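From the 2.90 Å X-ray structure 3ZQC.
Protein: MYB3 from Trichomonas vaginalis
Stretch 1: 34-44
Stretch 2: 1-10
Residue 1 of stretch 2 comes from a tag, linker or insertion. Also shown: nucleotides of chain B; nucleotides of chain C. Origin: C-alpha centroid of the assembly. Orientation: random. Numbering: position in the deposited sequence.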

ATOM      1  N   ASN A  34      22.029   9.475  -3.239  1.00 82.91           N
ATOM      2  CA  ASN A  34      21.097  10.595  -3.133  1.00 83.80           C
ATOM      3  C   ASN A  34      19.726  10.231  -2.539  1.00 83.81           C
ATOM      4  O   ASN A  34      18.844  11.094  -2.418  1.00 83.66           O
ATOM      5  CB  ASN A  34      20.893  11.240  -4.524  1.00 84.00           C
ATOM      6  CG  ASN A  34      22.213  11.490  -5.265  1.00 84.06           C
ATOM      7  OD1 ASN A  34      22.809  10.568  -5.841  1.00 83.62           O
ATOM      8  ND2 ASN A  34      22.677  12.741  -5.242  1.00 83.61           N
ATOM      9  N   ARG A  35      19.542   8.975  -2.148  1.00 83.53           N
ATOM     10  CA  ARG A  35      18.246   8.568  -1.609  1.00 82.66           C
ATOM     11  C   ARG A  35      18.303   7.881  -0.235  1.00 81.93           C
ATOM     12  O   ARG A  35      18.961   6.850  -0.075  1.00 81.80           O
ATOM     13  CB  ARG A  35      17.545   7.658  -2.630  1.00 83.28           C
ATOM     14  CG  ARG A  35      16.133   8.112  -3.072  1.00 83.59           C
ATOM     15  CD  ARG A  35      16.131   9.460  -3.793  1.00 82.65           C
ATOM     16  NE  ARG A  35      15.260   9.509  -4.978  1.00 81.72           N
ATOM     17  CZ  ARG A  35      13.929   9.399  -4.972  1.00 80.11           C
ATOM     18  NH1 ARG A  35      13.270   9.213  -3.838  1.00 79.53           N
ATOM     19  NH2 ARG A  35      13.254   9.468  -6.114  1.00 79.07           N
ATOM     20  N   SER A  36      17.599   8.467   0.739  1.00 80.17           N
ATOM     21  CA  SER A  36      17.496   7.974   2.124  1.00 77.83           C
ATOM     22  C   SER A  36      17.206   6.468   2.230  1.00 76.58           C
ATOM     23  O   SER A  36      16.538   5.898   1.369  1.00 77.49           O
ATOM     24  CB  SER A  36      16.366   8.742   2.844  1.00 77.00           C
ATOM     25  OG  SER A  36      16.141   8.276   4.168  1.00 75.19           O
ATOM     26  N   PRO A  37      17.719   5.798   3.278  1.00 74.59           N
ATOM     27  CA  PRO A  37      17.402   4.370   3.353  1.00 72.92           C
ATOM     28  C   PRO A  37      15.882   4.345   3.457  1.00 70.97           C
ATOM     29  O   PRO A  37      15.192   3.607   2.756  1.00 69.58           O
ATOM     30  CB  PRO A  37      18.072   3.941   4.656  1.00 73.47           C
ATOM     31  CG  PRO A  37      19.261   4.863   4.749  1.00 73.34           C
ATOM     32  CD  PRO A  37      18.637   6.192   4.362  1.00 74.61           C
ATOM     33  N   LYS A  38      15.388   5.205   4.339  1.00 70.02           N
ATOM     34  CA  LYS A  38      13.965   5.374   4.601  1.00 69.98           C
ATOM     35  C   LYS A  38      13.141   5.272   3.308  1.00 69.95           C
ATOM     36  O   LYS A  38      12.324   4.366   3.144  1.00 69.89           O
ATOM     37  CB  LYS A  38      13.762   6.741   5.294  1.00 69.00           C
ATOM     38  CG  LYS A  38      12.339   7.129   5.662  1.00 67.04           C
ATOM     39  CD  LYS A  38      11.621   7.794   4.498  1.00 67.26           C
ATOM     40  CE  LYS A  38      10.391   8.572   4.964  1.00 68.80           C
ATOM     41  NZ  LYS A  38      10.756   9.685   5.898  1.00 69.97           N
ATOM     42  N   GLN A  39      13.381   6.193   2.384  1.00 70.33           N
ATOM     43  CA  GLN A  39      12.655   6.218   1.123  1.00 70.39           C
ATOM     44  C   GLN A  39      12.882   5.023   0.189  1.00 71.31           C
ATOM     45  O   GLN A  39      12.029   4.727  -0.657  1.00 72.13           O
ATOM     46  CB  GLN A  39      12.960   7.528   0.386  1.00 70.03           C
ATOM     47  CG  GLN A  39      14.438   7.876   0.298  1.00 68.73           C
ATOM     48  CD  GLN A  39      14.672   9.300  -0.182  1.00 68.69           C
ATOM     49  OE1 GLN A  39      15.814   9.733  -0.329  1.00 69.42           O
ATOM     50  NE2 GLN A  39      13.587  10.037  -0.430  1.00 68.11           N
ATOM     51  N   CYS A  40      14.015   4.339   0.317  1.00 71.42           N
ATOM     52  CA  CYS A  40      14.262   3.188  -0.547  1.00 71.60           C
ATOM     53  C   CYS A  40      13.464   2.000  -0.020  1.00 70.91           C
ATOM     54  O   CYS A  40      12.757   1.329  -0.779  1.00 71.31           O
ATOM     55  CB  CYS A  40      15.763   2.867  -0.617  1.00 73.08           C
ATOM     56  SG  CYS A  40      16.744   4.006  -1.696  1.00 74.21           S
ATOM     57  N   ARG A  41      13.571   1.748   1.281  1.00 69.72           N
ATOM     58  CA  ARG A  41      12.822   0.666   1.910  1.00 68.30           C
ATOM     59  C   ARG A  41      11.386   0.778   1.404  1.00 67.91           C
ATOM     60  O   ARG A  41      10.854  -0.145   0.793  1.00 68.23           O
ATOM     61  CB  ARG A  41      12.851   0.828   3.437  1.00 67.43           C
ATOM     62  CG  ARG A  41      11.854  -0.045   4.173  1.00 65.33           C
ATOM     63  CD  ARG A  41      11.621   0.392   5.618  1.00 62.80           C
ATOM     64  NE  ARG A  41      10.441  -0.279   6.163  1.00 63.10           N
ATOM     65  CZ  ARG A  41       9.193  -0.042   5.764  1.00 64.02           C
ATOM     66  NH1 ARG A  41       8.954   0.856   4.824  1.00 66.58           N
ATOM     67  NH2 ARG A  41       8.177  -0.712   6.281  1.00 64.62           N
ATOM     68  N   GLU A  42      10.786   1.937   1.647  1.00 67.78           N
ATOM     69  CA  GLU A  42       9.419   2.227   1.237  1.00 69.32           C
ATOM     70  C   GLU A  42       9.102   1.864  -0.215  1.00 69.53           C
ATOM     71  O   GLU A  42       8.033   1.328  -0.516  1.00 69.28           O
ATOM     72  CB  GLU A  42       9.117   3.713   1.462  1.00 70.55           C
ATOM     73  CG  GLU A  42       7.771   4.154   0.897  1.00 72.30           C
ATOM     74  CD  GLU A  42       7.373   5.563   1.309  1.00 73.16           C
ATOM     75  OE1 GLU A  42       7.147   5.817   2.518  1.00 72.35           O
ATOM     76  OE2 GLU A  42       7.280   6.418   0.404  1.00 74.41           O
ATOM     77  N   ARG A  43      10.026   2.177  -1.117  1.00 70.11           N
ATOM     78  CA  ARG A  43       9.829   1.881  -2.530  1.00 70.30           C
ATOM     79  C   ARG A  43       9.720   0.376  -2.738  1.00 70.22           C
ATOM     80  O   ARG A  43       8.908  -0.105  -3.530  1.00 70.62           O
ATOM     81  CB  ARG A  43      10.998   2.437  -3.340  1.00 70.94           C
ATOM     82  CG  ARG A  43      10.890   2.215  -4.846  1.00 71.96           C
ATOM     83  CD  ARG A  43       9.638   2.846  -5.430  1.00 73.16           C
ATOM     84  NE  ARG A  43       9.727   2.972  -6.880  1.00 73.75           N
ATOM     85  CZ  ARG A  43       8.805   3.554  -7.640  1.00 73.92           C
ATOM     86  NH1 ARG A  43       7.710   4.065  -7.083  1.00 71.90           N
ATOM     87  NH2 ARG A  43       8.981   3.625  -8.959  1.00 74.95           N
ATOM     88  N   TRP A  44      10.544  -0.368  -2.013  1.00 69.76           N
ATOM     89  CA  TRP A  44      10.534  -1.808  -2.128  1.00 69.26           C
ATOM     90  C   TRP A  44       9.221  -2.370  -1.619  1.00 69.51           C
ATOM     91  O   TRP A  44       8.381  -2.800  -2.402  1.00 70.37           O
ATOM     92  CB  TRP A  44      11.701  -2.397  -1.347  1.00 68.58           C
ATOM     93  CG  TRP A  44      11.696  -3.901  -1.271  1.00 69.79           C
ATOM     94  CD1 TRP A  44      11.420  -4.658  -0.173  1.00 69.72           C
ATOM     95  CD2 TRP A  44      12.050  -4.827  -2.314  1.00 70.61           C
ATOM     96  NE1 TRP A  44      11.587  -5.994  -0.457  1.00 70.12           N
ATOM     97  CE2 TRP A  44      11.973  -6.127  -1.762  1.00 70.75           C
ATOM     98  CE3 TRP A  44      12.430  -4.686  -3.655  1.00 71.24           C
ATOM     99  CZ2 TRP A  44      12.265  -7.280  -2.503  1.00 71.08           C
ATOM    100  CZ3 TRP A  44      12.723  -5.839  -4.395  1.00 71.79           C
ATOM    101  CH2 TRP A  44      12.638  -7.118  -3.812  1.00 71.36           C
TER
ATOM    102  P    DA B   7       7.124   6.639  -5.650  1.00 57.29           P
ATOM    103  OP1  DA B   7       8.127   6.807  -6.727  1.00 55.23           O
ATOM    104  OP2  DA B   7       6.958   5.325  -4.992  1.00 56.98           O
ATOM    105  O5'  DA B   7       7.363   7.749  -4.548  1.00 56.26           O
ATOM    106  C5'  DA B   7       7.313   9.099  -4.934  1.00 60.30           C
ATOM    107  C4'  DA B   7       7.225   9.997  -3.730  1.00 63.08           C
ATOM    108  O4'  DA B   7       5.943   9.833  -3.085  1.00 62.57           O
ATOM    109  C3'  DA B   7       8.292   9.798  -2.650  1.00 65.29           C
ATOM    110  O3'  DA B   7       8.876  11.078  -2.362  1.00 68.40           O
ATOM    111  C2'  DA B   7       7.509   9.243  -1.465  1.00 64.07           C
ATOM    112  C1'  DA B   7       6.138   9.859  -1.683  1.00 63.16           C
ATOM    113  N9   DA B   7       4.992   9.199  -1.051  1.00 61.60           N
ATOM    114  C8   DA B   7       4.531   7.916  -1.216  1.00 60.88           C
ATOM    115  N7   DA B   7       3.450   7.652  -0.523  1.00 58.81           N
ATOM    116  C5   DA B   7       3.189   8.836   0.151  1.00 57.96           C
ATOM    117  C6   DA B   7       2.188   9.204   1.058  1.00 56.57           C
ATOM    118  N6   DA B   7       1.222   8.392   1.465  1.00 56.84           N
ATOM    119  N1   DA B   7       2.213  10.455   1.544  1.00 56.21           N
ATOM    120  C2   DA B   7       3.187  11.273   1.147  1.00 58.41           C
ATOM    121  N3   DA B   7       4.191  11.045   0.311  1.00 58.23           N
ATOM    122  C4   DA B   7       4.132   9.792  -0.160  1.00 59.40           C
ATOM    123  P    DA C   6      10.298  -3.409   8.540  1.00 52.10           P
ATOM    124  OP1  DA C   6      10.718  -4.824   8.600  1.00 53.08           O
ATOM    125  OP2  DA C   6      10.321  -2.689   7.255  1.00 54.14           O
ATOM    126  O5'  DA C   6       8.863  -3.282   9.188  1.00 50.76           O
ATOM    127  C5'  DA C   6       8.717  -3.407  10.595  1.00 50.10           C
ATOM    128  C4'  DA C   6       7.732  -2.389  11.109  1.00 50.56           C
ATOM    129  O4'  DA C   6       8.343  -1.095  11.328  1.00 50.61           O
ATOM    130  C3'  DA C   6       6.566  -2.149  10.153  1.00 50.42           C
ATOM    131  O3'  DA C   6       5.351  -2.131  10.878  1.00 49.74           O
ATOM    132  C2'  DA C   6       6.834  -0.764   9.600  1.00 50.90           C
ATOM    133  C1'  DA C   6       7.498  -0.096  10.778  1.00 51.18           C
ATOM    134  N9   DA C   6       8.321   1.064  10.439  1.00 51.34           N
ATOM    135  C8   DA C   6       9.393   1.099   9.591  1.00 50.25           C
ATOM    136  N7   DA C   6       9.978   2.267   9.528  1.00 50.55           N
ATOM    137  C5   DA C   6       9.229   3.064  10.385  1.00 50.99           C
ATOM    138  C6   DA C   6       9.349   4.415  10.773  1.00 51.93           C
ATOM    139  N6   DA C   6      10.306   5.233  10.328  1.00 51.27           N
ATOM    140  N1   DA C   6       8.441   4.901  11.645  1.00 51.54           N
ATOM    141  C2   DA C   6       7.486   4.083  12.085  1.00 51.59           C
ATOM    142  N3   DA C   6       7.271   2.799  11.795  1.00 52.10           N
ATOM    143  C4   DA C   6       8.193   2.342  10.934  1.00 50.83           C
ATOM    144  P    DC B   8       9.932  11.233  -1.166  1.00 69.89           P
ATOM    145  OP1  DC B   8      11.002  12.146  -1.645  1.00 70.00           O
ATOM    146  OP2  DC B   8      10.288   9.888  -0.637  1.00 70.30           O
ATOM    147  O5'  DC B   8       9.094  12.033  -0.082  1.00 68.88           O
ATOM    148  C5'  DC B   8       8.298  13.128  -0.504  1.00 70.29           C
ATOM    149  C4'  DC B   8       7.967  14.019   0.665  1.00 71.45           C
ATOM    150  O4'  DC B   8       6.796  13.564   1.382  1.00 71.06           O
ATOM    151  C3'  DC B   8       9.080  14.135   1.693  1.00 71.91           C
ATOM    152  O3'  DC B   8       9.091  15.478   2.156  1.00 74.06           O
ATOM    153  C2'  DC B   8       8.649  13.173   2.784  1.00 71.02           C
ATOM    154  C1'  DC B   8       7.132  13.225   2.718  1.00 70.23           C
ATOM    155  N1   DC B   8       6.477  11.945   2.996  1.00 69.56           N
ATOM    156  C2   DC B   8       5.434  11.919   3.891  1.00 68.73           C
ATOM    157  O2   DC B   8       5.136  12.961   4.479  1.00 68.08           O
ATOM    158  N3   DC B   8       4.772  10.765   4.103  1.00 68.92           N
ATOM    159  C4   DC B   8       5.133   9.663   3.448  1.00 69.16           C
ATOM    160  N4   DC B   8       4.413   8.557   3.644  1.00 70.51           N
ATOM    161  C5   DC B   8       6.234   9.648   2.555  1.00 68.76           C
ATOM    162  C6   DC B   8       6.873  10.801   2.360  1.00 69.73           C
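Stretch 2, residues 1-10: MKGPFTEAED

How does stretch 2 run along stretch 1? Residues 2 to 6 are loop, mostly extended, and a helix begins at Glu-7; in stretch 1 the loop at Asn-34 and Arg-35 leads into a helix from Pro-37 onward. The two run in the same general sense: Met-1 lies beside Asn-34, CA to CA 5.2 Å, and Asp-10 comes beside Arg-43, CA to CA 8.0 Å. Met-1, a tag residue, donates from its N to Asn-34 O at 2.6 Å. Gly-3 has phi/psi of 84/168, where a CB would be jammed against the carbonyl O of Lys-2, so the backbone itself calls for glycine here.

What satisfies the guanidinium of Arg-35? Its CA-to-CB bond points sideways, yet the end of the chain reaches stretch 2. NH2 of Arg-35 gives a very short hydrogen bond to Gly-3 O, 2.5 Å, using a backbone carbonyl of the loop. Glu-9 supplies the opposing charge: Arg-35 NE lies 2.8 Å from Glu-9 OE2, and Arg-35 NH2 3.2 Å from Glu-9 OE1, a salt bridge whose two hydrogen bonds are both weak in angle. Glu-9 OE1 also accepts from Thr-6 N at 2.9 Å, so the carboxylate ties the start of its own helix to Arg-35.

Where does Phe-5 sit? Its CA-to-CB bond points toward stretch 1, and its ring lies between two arginines. The guanidinium of Arg-35 stacks on one face, with Arg-35 CZ 3.6 Å from the centroid of the Phe-5 ring and the planes at 27°, a cation-pi contact. Over the opposite face, Arg-43 CG makes a CH-pi contact 4.2 Å from the Phe-5 centroid. The aliphatic part of Arg-43 thus covers the ring while its NE, NH1 and NH2 still reach acceptors.

Which acceptors does Arg-43 use at the far end of the contact? Asp-10 forms a salt bridge with it: Arg-43 NE donates to Asp-10 OD1 at 2.9 Å with a nearly straight 161° angle, and Arg-43 NH2 reaches Asp-10 OD2 at 3.1 Å. Both carboxylate oxygens are therefore engaged. Arg-43 NH1 makes a weak bond, 2.6 Å, to OP2 of DA7.

How does the DNA join the two stretches? On the same phosphate, Phe-5 N donates to DA7 OP1 at 3.0 Å. At the next one, Gly-3 N bonds DC8 OP1 at 3.1 Å, while Gln-39 NE2 makes a weak bond to DC8 OP2 at 3.3 Å. Each phosphate is thus held from both stretches.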

ATOM      1  N   MET A   1      17.933  13.419  -3.133  1.00 69.93           N
ATOM      2  CA  MET A   1      16.853  13.501  -4.161  1.00 70.52           C
ATOM      3  C   MET A   1      15.474  13.266  -3.531  1.00 69.92           C
ATOM      4  O   MET A   1      15.343  12.593  -2.504  1.00 69.80           O
ATOM      5  CB  MET A   1      17.104  12.462  -5.260  1.00 71.91           C
ATOM      6  CG  MET A   1      16.035  12.397  -6.351  1.00 73.41           C
ATOM      7  SD  MET A   1      16.453  13.380  -7.821  1.00 76.66           S
ATOM      8  CE  MET A   1      14.969  14.524  -8.010  1.00 75.11           C
ATOM      9  N   LYS A   2      14.445  13.830  -4.145  1.00 68.65           N
ATOM     10  CA  LYS A   2      13.103  13.660  -3.629  1.00 68.83           C
ATOM     11  C   LYS A   2      12.230  13.406  -4.829  1.00 69.43           C
ATOM     12  O   LYS A   2      12.694  13.522  -5.959  1.00 69.68           O
ATOM     13  CB  LYS A   2      12.641  14.928  -2.893  1.00 68.05           C
ATOM     14  CG  LYS A   2      11.538  15.755  -3.599  1.00 67.33           C
ATOM     15  CD  LYS A   2      12.030  16.507  -4.845  1.00 64.98           C
ATOM     16  CE  LYS A   2      10.877  17.214  -5.582  1.00 63.47           C
ATOM     17  NZ  LYS A   2      10.193  18.323  -4.829  1.00 61.06           N
ATOM     18  N   GLY A   3      10.969  13.064  -4.595  1.00 70.12           N
ATOM     19  CA  GLY A   3      10.080  12.828  -5.714  1.00 70.68           C
ATOM     20  C   GLY A   3      10.175  11.432  -6.291  1.00 70.95           C
ATOM     21  O   GLY A   3      11.115  10.693  -6.002  1.00 70.99           O
ATOM     22  N   PRO A   4       9.223  11.066  -7.156  1.00 71.68           N
ATOM     23  CA  PRO A   4       9.147   9.755  -7.799  1.00 72.55           C
ATOM     24  C   PRO A   4      10.449   9.173  -8.317  1.00 73.01           C
ATOM     25  O   PRO A   4      11.310   9.888  -8.825  1.00 72.55           O
ATOM     26  CB  PRO A   4       8.121   9.975  -8.900  1.00 72.92           C
ATOM     27  CG  PRO A   4       8.286  11.434  -9.228  1.00 71.59           C
ATOM     28  CD  PRO A   4       8.374  12.036  -7.867  1.00 71.68           C
ATOM     29  N   PHE A   5      10.565   7.857  -8.171  1.00 73.86           N
ATOM     30  CA  PHE A   5      11.738   7.118  -8.591  1.00 74.27           C
ATOM     31  C   PHE A   5      11.801   6.889 -10.077  1.00 74.94           C
ATOM     32  O   PHE A   5      10.780   6.830 -10.765  1.00 74.93           O
ATOM     33  CB  PHE A   5      11.797   5.767  -7.882  1.00 74.28           C
ATOM     34  CG  PHE A   5      12.266   5.856  -6.466  1.00 74.89           C
ATOM     35  CD1 PHE A   5      11.417   6.306  -5.460  1.00 74.68           C
ATOM     36  CD2 PHE A   5      13.583   5.545  -6.142  1.00 74.90           C
ATOM     37  CE1 PHE A   5      11.876   6.453  -4.147  1.00 74.22           C
ATOM     38  CE2 PHE A   5      14.051   5.689  -4.836  1.00 74.72           C
ATOM     39  CZ  PHE A   5      13.195   6.145  -3.836  1.00 74.11           C
ATOM     40  N   THR A   6      13.032   6.748 -10.546  1.00 76.49           N
ATOM     41  CA  THR A   6      13.358   6.501 -11.942  1.00 77.49           C
ATOM     42  C   THR A   6      13.548   4.987 -12.098  1.00 78.66           C
ATOM     43  O   THR A   6      13.888   4.306 -11.122  1.00 78.59           O
ATOM     44  CB  THR A   6      14.677   7.202 -12.269  1.00 77.35           C
ATOM     45  OG1 THR A   6      14.553   8.598 -11.948  1.00 75.67           O
ATOM     46  CG2 THR A   6      15.057   6.995 -13.744  1.00 77.47           C
ATOM     47  N   GLU A   7      13.338   4.454 -13.302  1.00 80.24           N
ATOM     48  CA  GLU A   7      13.524   3.014 -13.506  1.00 82.18           C
ATOM     49  C   GLU A   7      14.981   2.645 -13.227  1.00 83.96           C
ATOM     50  O   GLU A   7      15.291   1.497 -12.871  1.00 83.56           O
ATOM     51  CB  GLU A   7      13.133   2.585 -14.935  1.00 81.69           C
ATOM     52  CG  GLU A   7      13.510   1.123 -15.282  1.00 82.79           C
ATOM     53  CD  GLU A   7      12.935   0.079 -14.305  1.00 83.27           C
ATOM     54  OE1 GLU A   7      11.806   0.277 -13.776  1.00 82.91           O
ATOM     55  OE2 GLU A   7      13.618  -0.953 -14.081  1.00 81.88           O
ATOM     56  N   ALA A   8      15.875   3.621 -13.392  1.00 85.54           N
ATOM     57  CA  ALA A   8      17.297   3.393 -13.116  1.00 86.43           C
ATOM     58  C   ALA A   8      17.400   3.102 -11.611  1.00 87.22           C
ATOM     59  O   ALA A   8      17.993   2.087 -11.202  1.00 87.53           O
ATOM     60  CB  ALA A   8      18.121   4.634 -13.481  1.00 84.63           C
ATOM     61  N   GLU A   9      16.798   3.994 -10.808  1.00 86.99           N
ATOM     62  CA  GLU A   9      16.771   3.868  -9.348  1.00 85.70           C
ATOM     63  C   GLU A   9      16.193   2.510  -8.932  1.00 85.85           C
ATOM     64  O   GLU A   9      16.841   1.750  -8.190  1.00 85.19           O
ATOM     65  CB  GLU A   9      15.926   4.988  -8.732  1.00 84.30           C
ATOM     66  CG  GLU A   9      16.550   6.370  -8.824  1.00 83.10           C
ATOM     67  CD  GLU A   9      15.775   7.427  -8.026  1.00 81.72           C
ATOM     68  OE1 GLU A   9      14.625   7.754  -8.407  1.00 80.95           O
ATOM     69  OE2 GLU A   9      16.321   7.926  -7.016  1.00 80.28           O
ATOM     70  N   ASP A  10      14.980   2.213  -9.412  1.00 85.53           N
ATOM     71  CA  ASP A  10      14.314   0.945  -9.108  1.00 85.52           C
ATOM     72  C   ASP A  10      15.291  -0.212  -9.313  1.00 85.52           C
ATOM     73  O   ASP A  10      15.215  -1.241  -8.640  1.00 85.68           O
ATOM     74  CB  ASP A  10      13.087   0.741 -10.014  1.00 86.05           C
ATOM     75  CG  ASP A  10      11.906   1.635  -9.631  1.00 86.32           C
ATOM     76  OD1 ASP A  10      12.014   2.355  -8.613  1.00 86.81           O
ATOM     77  OD2 ASP A  10      10.868   1.609 -10.345  1.00 85.84           O
TER